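Heme oxygenase (mycobilin-producing) (Mycobacterium tuberculosis, PDB 6PLE) degrades heme oxidatively to mycobilins with release of iron, given a suitable electron donor. Local coordinates at residues Pro2-Asn7 / Leu90-Val95; Asn7-Pro12 / Tyr51-His56. The protein carries 1 engineered substitution. All coordinates share one frame; numbering follows the deposited sequence.

Interaction 1: Pro2-Asn7 / Leu90-Val95; sequences PVVKIN and LEFEVV. With BLA (biliverdine IX alpha), chain C.
Lys5 NZ has three partners. Glu91 OE1 forms a salt bridge with it at 3.1 Å, using the lone pair that points away from OE2. Asp60 OD1 makes a second salt bridge, and a water is the third partner. That water accepts from Lys5 NZ and donates to Phe92 O, which also takes the N-H of Val4. The lysine chain bends at chi2 (52°) and chi4 (137°), which brings the amine nearer to Glu91, while Glu91 stays extended beyond CG. Two carboxylates around one buried lysine probably keep it charged.

The strands 3-7 and 90-93 run antiparallel in the four-stranded sheet of a dimeric alpha-beta barrel fold. Val4 pairs with Phe92 and Ile6 with Leu90 as hydrogen-bonded pairs. The Ile6 N to Leu90 O bond is 2.7 Å long and nearly straight. Beyond the strand, Val94 N still reaches Pro2 O at 3.2 Å.

The apolar side chains of Val4, Ile6, Leu90 and Phe92 share the face away from Lys5. Phe92 CE1 lies 4.0 Å from Ile6 CG1, obliquely to the ring. The ring edge turns to Val4 O, nearly in plane. At the far end Val4 CG2 meets Val94 CG2 at 3.6 Å. Phe52 and His56 of strand 51-57 pack against Ile6 and Val4 respectively.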
# COMPACT_ATOMS: atom_id res chain seq x y z
N PRO A 2 -1.30 -25.74 8.01
CA PRO A 2 -0.82 -24.51 7.37
C PRO A 2 -1.96 -23.56 7.01
O PRO A 2 -3.15 -23.87 7.16
CB PRO A 2 -0.11 -25.03 6.10
CG PRO A 2 -0.39 -26.55 6.03
CD PRO A 2 -1.49 -26.82 7.03
N VAL A 3 -1.59 -22.38 6.53
CA VAL A 3 -2.54 -21.38 6.11
C VAL A 3 -2.30 -21.11 4.64
O VAL A 3 -1.27 -21.51 4.09
CB VAL A 3 -2.42 -20.10 6.95
CG1 VAL A 3 -2.37 -20.48 8.42
CG2 VAL A 3 -1.15 -19.36 6.59
N VAL A 4 -3.25 -20.45 4.00
CA VAL A 4 -3.12 -20.06 2.60
C VAL A 4 -3.58 -18.63 2.48
O VAL A 4 -4.64 -18.28 3.01
CB VAL A 4 -3.92 -20.97 1.65
CG1 VAL A 4 -4.10 -20.30 0.31
CG2 VAL A 4 -3.23 -22.27 1.47
N LYS A 5 -2.79 -17.81 1.80
CA LYS A 5 -3.12 -16.44 1.49
C LYS A 5 -3.31 -16.35 -0.01
O LYS A 5 -2.38 -16.63 -0.76
CB LYS A 5 -2.00 -15.48 1.89
CG LYS A 5 -2.07 -14.84 3.27
CD LYS A 5 -2.28 -15.84 4.37
CE LYS A 5 -2.26 -15.12 5.70
NZ LYS A 5 -3.32 -15.55 6.65
N ILE A 6 -4.48 -15.90 -0.45
CA ILE A 6 -4.72 -15.70 -1.87
C ILE A 6 -4.83 -14.21 -2.13
O ILE A 6 -5.51 -13.50 -1.38
CB ILE A 6 -5.97 -16.44 -2.34
CG1 ILE A 6 -5.71 -17.95 -2.23
CG2 ILE A 6 -6.31 -16.01 -3.76
CD1 ILE A 6 -6.74 -18.80 -2.94
N ASN A 7 -4.14 -13.75 -3.17
CA ASN A 7 -4.12 -12.33 -3.54
C ASN A 7 -4.72 -12.20 -4.94
O ASN A 7 -4.10 -12.59 -5.93
CB ASN A 7 -2.70 -11.76 -3.46
CG ASN A 7 -2.59 -10.33 -3.99
OD1 ASN A 7 -3.59 -9.68 -4.31
ND2 ASN A 7 -1.36 -9.84 -4.09
N LEU A 90 -7.35 -12.63 0.41
CA LEU A 90 -8.26 -13.64 0.91
C LEU A 90 -7.44 -14.61 1.75
O LEU A 90 -6.43 -15.14 1.28
CB LEU A 90 -8.97 -14.36 -0.24
CG LEU A 90 -9.20 -13.47 -1.49
CD1 LEU A 90 -9.80 -14.23 -2.66
CD2 LEU A 90 -10.08 -12.27 -1.19
N GLU A 91 -7.86 -14.84 2.98
CA GLU A 91 -7.10 -15.59 3.96
C GLU A 91 -7.90 -16.79 4.45
O GLU A 91 -9.07 -16.66 4.83
CB GLU A 91 -6.72 -14.68 5.12
CG GLU A 91 -5.92 -13.48 4.66
CD GLU A 91 -5.60 -12.52 5.77
OE1 GLU A 91 -4.86 -12.90 6.71
OE2 GLU A 91 -6.07 -11.36 5.69
N PHE A 92 -7.24 -17.95 4.47
CA PHE A 92 -7.90 -19.23 4.72
C PHE A 92 -7.07 -20.07 5.67
O PHE A 92 -5.86 -19.88 5.81
CB PHE A 92 -8.07 -20.02 3.44
CG PHE A 92 -8.75 -19.28 2.35
CD1 PHE A 92 -8.03 -18.49 1.49
CD2 PHE A 92 -10.13 -19.40 2.17
CE1 PHE A 92 -8.68 -17.82 0.48
CE2 PHE A 92 -10.78 -18.74 1.17
CZ PHE A 92 -10.06 -17.96 0.31
N GLU A 93 -7.73 -21.04 6.31
CA GLU A 93 -7.07 -22.15 6.98
C GLU A 93 -7.24 -23.41 6.14
O GLU A 93 -8.33 -23.66 5.61
CB GLU A 93 -7.65 -22.37 8.38
CG GLU A 93 -6.95 -21.58 9.47
CD GLU A 93 -6.82 -22.35 10.79
OE1 GLU A 93 -6.49 -21.72 11.82
OE2 GLU A 93 -7.03 -23.58 10.79
N VAL A 94 -6.16 -24.18 5.99
CA VAL A 94 -6.16 -25.42 5.21
C VAL A 94 -6.80 -26.53 6.02
O VAL A 94 -6.22 -27.02 6.99
CB VAL A 94 -4.74 -25.81 4.79
CG1 VAL A 94 -4.77 -27.04 3.90
CG2 VAL A 94 -4.05 -24.66 4.08
N VAL A 95 -7.98 -26.99 5.59
CA VAL A 95 -8.76 -27.96 6.33
C VAL A 95 -8.70 -29.38 5.74
O VAL A 95 -9.00 -30.35 6.44
CB VAL A 95 -10.22 -27.44 6.44
CG1 VAL A 95 -11.24 -28.53 6.60
CG2 VAL A 95 -10.34 -26.46 7.60
CHA BLA C . 3.60 -8.19 -7.46
NA BLA C . 4.34 -9.92 -5.70
C1A BLA C . 4.53 -9.25 -6.86
C2A BLA C . 5.68 -9.67 -7.44
C3A BLA C . 6.21 -10.62 -6.62
C4A BLA C . 5.37 -10.77 -5.53
CMA BLA C . 7.50 -11.39 -6.87
CAA BLA C . 6.15 -9.09 -8.77
CBA BLA C . 7.08 -7.88 -8.55
CGA BLA C . 6.33 -6.56 -8.73
O1A BLA C . 5.67 -6.28 -9.77
O2A BLA C . 6.39 -5.71 -7.82
CHB BLA C . 5.45 -11.70 -4.29
NB BLA C . 2.94 -11.26 -3.94
C1B BLA C . 4.31 -11.91 -3.61
C2B BLA C . 4.05 -12.77 -2.42
C3B BLA C . 2.68 -12.67 -2.04
C4B BLA C . 1.92 -11.74 -2.93
CMB BLA C . 5.09 -13.65 -1.69
OB BLA C . 0.78 -11.44 -2.87
CAB BLA C . 2.03 -13.39 -0.87
CBB BLA C . 2.32 -13.02 0.36
NC BLA C . 2.37 -8.52 -2.39
C1C BLA C . 2.40 -9.18 -1.00
C2C BLA C . 1.11 -8.82 -0.33
C3C BLA C . 0.32 -8.00 -1.20
C4C BLA C . 1.03 -7.77 -2.49
CMC BLA C . 0.73 -9.27 1.08
OC BLA C . 3.27 -9.84 -0.55
CAC BLA C . -1.06 -7.40 -0.94
CBC BLA C . -2.11 -8.14 -0.68
CHD BLA C . 0.52 -7.06 -3.49
ND BLA C . 2.32 -7.95 -5.24
C1D BLA C . 1.16 -7.11 -4.89
C2D BLA C . 0.74 -6.28 -6.06
C3D BLA C . 1.64 -6.64 -7.17
C4D BLA C . 2.63 -7.67 -6.69
CMD BLA C . -0.42 -5.27 -6.11
CAD BLA C . 1.69 -6.09 -8.58
CBD BLA C . 2.89 -5.15 -8.55
CGD BLA C . 2.98 -4.34 -9.84
O1D BLA C . 2.02 -3.62 -10.19
O2D BLA C . 4.03 -4.40 -10.53
O HOH W 1 -5.08 -17.71 7.17

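Interaction 2: Asn7-Pro12 / Tyr51-His56; sequences NAIEVP and YFVVTH. With BLA (biliverdine IX alpha), chain C.
Asn7 and Val53 pack CB to CB at 4.0 Å beside a biliverdin, in the antiparallel sheet of the dimeric alpha-beta barrel fold. The face with Asn7, Ile9, Val53 and Thr55 lines the biliverdin pocket of this variant. Asn7 ND2 donates to the lactam oxygen OB of the ligand at 2.9 Å, with a nearly straight N-H (166°). CG stands anti to the backbone N (chi1 173°), which carries the amide out to OB. Ile9 CD1 touches C3D of one pyrrole ring at 3.6 Å and also Val53 CG2. Val53 CG1 approaches C4B at 3.9 Å, and Thr55 CG2 touches the vinyl carbon CAB.

The backbone sets these side chains in place. Asn7 and Val53 exchange two hydrogen bonds. Ile9 N gives a 2.8 Å bond to Tyr51 O, in the carbonyl plane, but the return bond from Tyr51 N to Ile9 O is weak. On the other face Ala8 CB meets Phe52 CE1 at 3.8 Å. Thr55 OG1 is bonded to Lys5 O and Trp57 NE1.

Farther out, helix 16-24 covers the pocket-lining face: Leu19 packs on Ile9, Val11 and Tyr51, and Phe23 on Val53. Glu20 binds the Tyr51 hydroxyl. Past the strand, Val11 CG2 abuts the edge of the Tyr51 ring, 3.6 Å from CD1.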
# COMPACT_ATOMS: atom_id res chain seq x y z
N ASN A 7 -4.14 -13.75 -3.17
CA ASN A 7 -4.12 -12.33 -3.54
C ASN A 7 -4.72 -12.20 -4.94
O ASN A 7 -4.10 -12.59 -5.93
CB ASN A 7 -2.70 -11.76 -3.46
CG ASN A 7 -2.59 -10.33 -3.99
OD1 ASN A 7 -3.59 -9.68 -4.31
ND2 ASN A 7 -1.36 -9.84 -4.09
N ALA A 8 -5.92 -11.64 -5.02
CA ALA A 8 -6.55 -11.42 -6.32
C ALA A 8 -6.04 -10.10 -6.87
O ALA A 8 -6.47 -9.03 -6.45
CB ALA A 8 -8.06 -11.45 -6.20
N ILE A 9 -5.09 -10.15 -7.80
CA ILE A 9 -4.49 -8.95 -8.37
C ILE A 9 -5.26 -8.54 -9.61
O ILE A 9 -5.56 -9.37 -10.47
CB ILE A 9 -3.00 -9.18 -8.68
CG1 ILE A 9 -2.22 -9.48 -7.39
CG2 ILE A 9 -2.41 -7.97 -9.35
CD1 ILE A 9 -0.70 -9.41 -7.56
N GLU A 10 -5.60 -7.25 -9.70
CA GLU A 10 -6.28 -6.70 -10.86
C GLU A 10 -5.28 -6.02 -11.78
O GLU A 10 -4.45 -5.23 -11.33
CB GLU A 10 -7.37 -5.70 -10.45
CG GLU A 10 -8.34 -6.21 -9.38
CD GLU A 10 -9.13 -5.09 -8.71
OE1 GLU A 10 -9.73 -5.34 -7.64
OE2 GLU A 10 -9.17 -3.95 -9.24
N VAL A 11 -5.37 -6.32 -13.07
CA VAL A 11 -4.43 -5.85 -14.08
C VAL A 11 -5.24 -5.39 -15.27
O VAL A 11 -6.10 -6.15 -15.76
CB VAL A 11 -3.43 -6.94 -14.50
CG1 VAL A 11 -2.29 -7.06 -13.48
CG2 VAL A 11 -4.15 -8.28 -14.66
N PRO A 12 -5.02 -4.19 -15.79
CA PRO A 12 -5.77 -3.78 -16.98
C PRO A 12 -5.48 -4.73 -18.12
O PRO A 12 -4.51 -5.50 -18.10
CB PRO A 12 -5.24 -2.36 -17.26
CG PRO A 12 -3.88 -2.35 -16.66
CD PRO A 12 -3.94 -3.25 -15.45
N TYR A 51 -5.41 -12.06 -11.71
CA TYR A 51 -4.35 -13.01 -11.36
C TYR A 51 -4.51 -13.42 -9.92
O TYR A 51 -4.80 -12.60 -9.04
CB TYR A 51 -2.96 -12.41 -11.59
CG TYR A 51 -2.55 -12.49 -13.01
CD1 TYR A 51 -3.12 -11.65 -13.94
CD2 TYR A 51 -1.67 -13.48 -13.45
CE1 TYR A 51 -2.78 -11.75 -15.27
CE2 TYR A 51 -1.34 -13.59 -14.78
CZ TYR A 51 -1.90 -12.72 -15.68
OH TYR A 51 -1.60 -12.80 -17.01
N PHE A 52 -4.35 -14.71 -9.65
CA PHE A 52 -4.34 -15.18 -8.28
C PHE A 52 -2.91 -15.51 -7.90
O PHE A 52 -2.19 -16.11 -8.70
CB PHE A 52 -5.26 -16.37 -8.08
CG PHE A 52 -6.69 -15.99 -7.89
CD1 PHE A 52 -7.20 -14.87 -8.54
CD2 PHE A 52 -7.53 -16.73 -7.08
CE1 PHE A 52 -8.52 -14.51 -8.39
CE2 PHE A 52 -8.85 -16.37 -6.93
CZ PHE A 52 -9.35 -15.26 -7.58
N VAL A 53 -2.50 -15.05 -6.72
CA VAL A 53 -1.26 -15.48 -6.08
C VAL A 53 -1.67 -16.36 -4.93
O VAL A 53 -2.20 -15.87 -3.93
CB VAL A 53 -0.42 -14.31 -5.56
CG1 VAL A 53 0.99 -14.81 -5.23
CG2 VAL A 53 -0.39 -13.13 -6.54
N VAL A 54 -1.39 -17.65 -5.03
CA VAL A 54 -1.71 -18.60 -3.97
C VAL A 54 -0.42 -18.94 -3.25
O VAL A 54 0.53 -19.44 -3.87
CB VAL A 54 -2.37 -19.87 -4.52
CG1 VAL A 54 -2.85 -20.72 -3.41
CG2 VAL A 54 -3.51 -19.51 -5.47
N THR A 55 -0.37 -18.65 -1.95
CA THR A 55 0.82 -18.86 -1.11
C THR A 55 0.43 -19.72 0.08
O THR A 55 -0.60 -19.47 0.71
CB THR A 55 1.40 -17.52 -0.61
OG1 THR A 55 0.61 -17.02 0.48
CG2 THR A 55 1.37 -16.48 -1.70
N HIS A 56 1.24 -20.72 0.41
CA HIS A 56 1.03 -21.51 1.63
C HIS A 56 2.09 -21.11 2.66
O HIS A 56 3.16 -20.62 2.31
CB HIS A 56 1.09 -23.02 1.35
CG HIS A 56 0.20 -23.47 0.23
ND1 HIS A 56 0.36 -23.03 -1.07
CD2 HIS A 56 -0.85 -24.32 0.22
CE1 HIS A 56 -0.56 -23.59 -1.83
NE2 HIS A 56 -1.31 -24.37 -1.08
CHA BLA C . 3.60 -8.19 -7.46
NA BLA C . 4.34 -9.92 -5.70
C1A BLA C . 4.53 -9.25 -6.86
C2A BLA C . 5.68 -9.67 -7.44
C3A BLA C . 6.21 -10.62 -6.62
C4A BLA C . 5.37 -10.77 -5.53
CMA BLA C . 7.50 -11.39 -6.87
CAA BLA C . 6.15 -9.09 -8.77
CBA BLA C . 7.08 -7.88 -8.55
CGA BLA C . 6.33 -6.56 -8.73
O1A BLA C . 5.67 -6.28 -9.77
O2A BLA C . 6.39 -5.71 -7.82
CHB BLA C . 5.45 -11.70 -4.29
NB BLA C . 2.94 -11.26 -3.94
C1B BLA C . 4.31 -11.91 -3.61
C2B BLA C . 4.05 -12.77 -2.42
C3B BLA C . 2.68 -12.67 -2.04
C4B BLA C . 1.92 -11.74 -2.93
CMB BLA C . 5.09 -13.65 -1.69
OB BLA C . 0.78 -11.44 -2.87
CAB BLA C . 2.03 -13.39 -0.87
CBB BLA C . 2.32 -13.02 0.36
NC BLA C . 2.37 -8.52 -2.39
C1C BLA C . 2.40 -9.18 -1.00
C2C BLA C . 1.11 -8.82 -0.33
C3C BLA C . 0.32 -8.00 -1.20
C4C BLA C . 1.03 -7.77 -2.49
CMC BLA C . 0.73 -9.27 1.08
OC BLA C . 3.27 -9.84 -0.55
CAC BLA C . -1.06 -7.40 -0.94
CBC BLA C . -2.11 -8.14 -0.68
CHD BLA C . 0.52 -7.06 -3.49
ND BLA C . 2.32 -7.95 -5.24
C1D BLA C . 1.16 -7.11 -4.89
C2D BLA C . 0.74 -6.28 -6.06
C3D BLA C . 1.64 -6.64 -7.17
C4D BLA C . 2.63 -7.67 -6.69
CMD BLA C . -0.42 -5.27 -6.11
CAD BLA C . 1.69 -6.09 -8.58
CBD BLA C . 2.89 -5.15 -8.55
CGD BLA C . 2.98 -4.34 -9.84
O1D BLA C . 2.02 -3.62 -10.19
O2D BLA C . 4.03 -4.40 -10.53

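Overall arrangement
The two interactions share strand 3-9, with Asn7 common to both. Their centres are 13 Å apart. Strand 3-9 is an inner strand, between 89-93 and 51-57, and interaction 1 pairs it with the first and interaction 2 with the second. Across the sheet the order is 36-42, 51-57, 3-9, 89-93. Along the chain, interaction 2 nests inside the long loop closed by interaction 1. Lys5 N probably hydrogen-bonds Thr55 O, so the two contacts join directly. Interaction 1 lies near the surface and joins edge strand 89-93 of this chain to strand 3-9. Interaction 2 is buried and supplies four of the pocket residues; Trp66, Val83 and Ala84 also hydrogen-bond biliverdin.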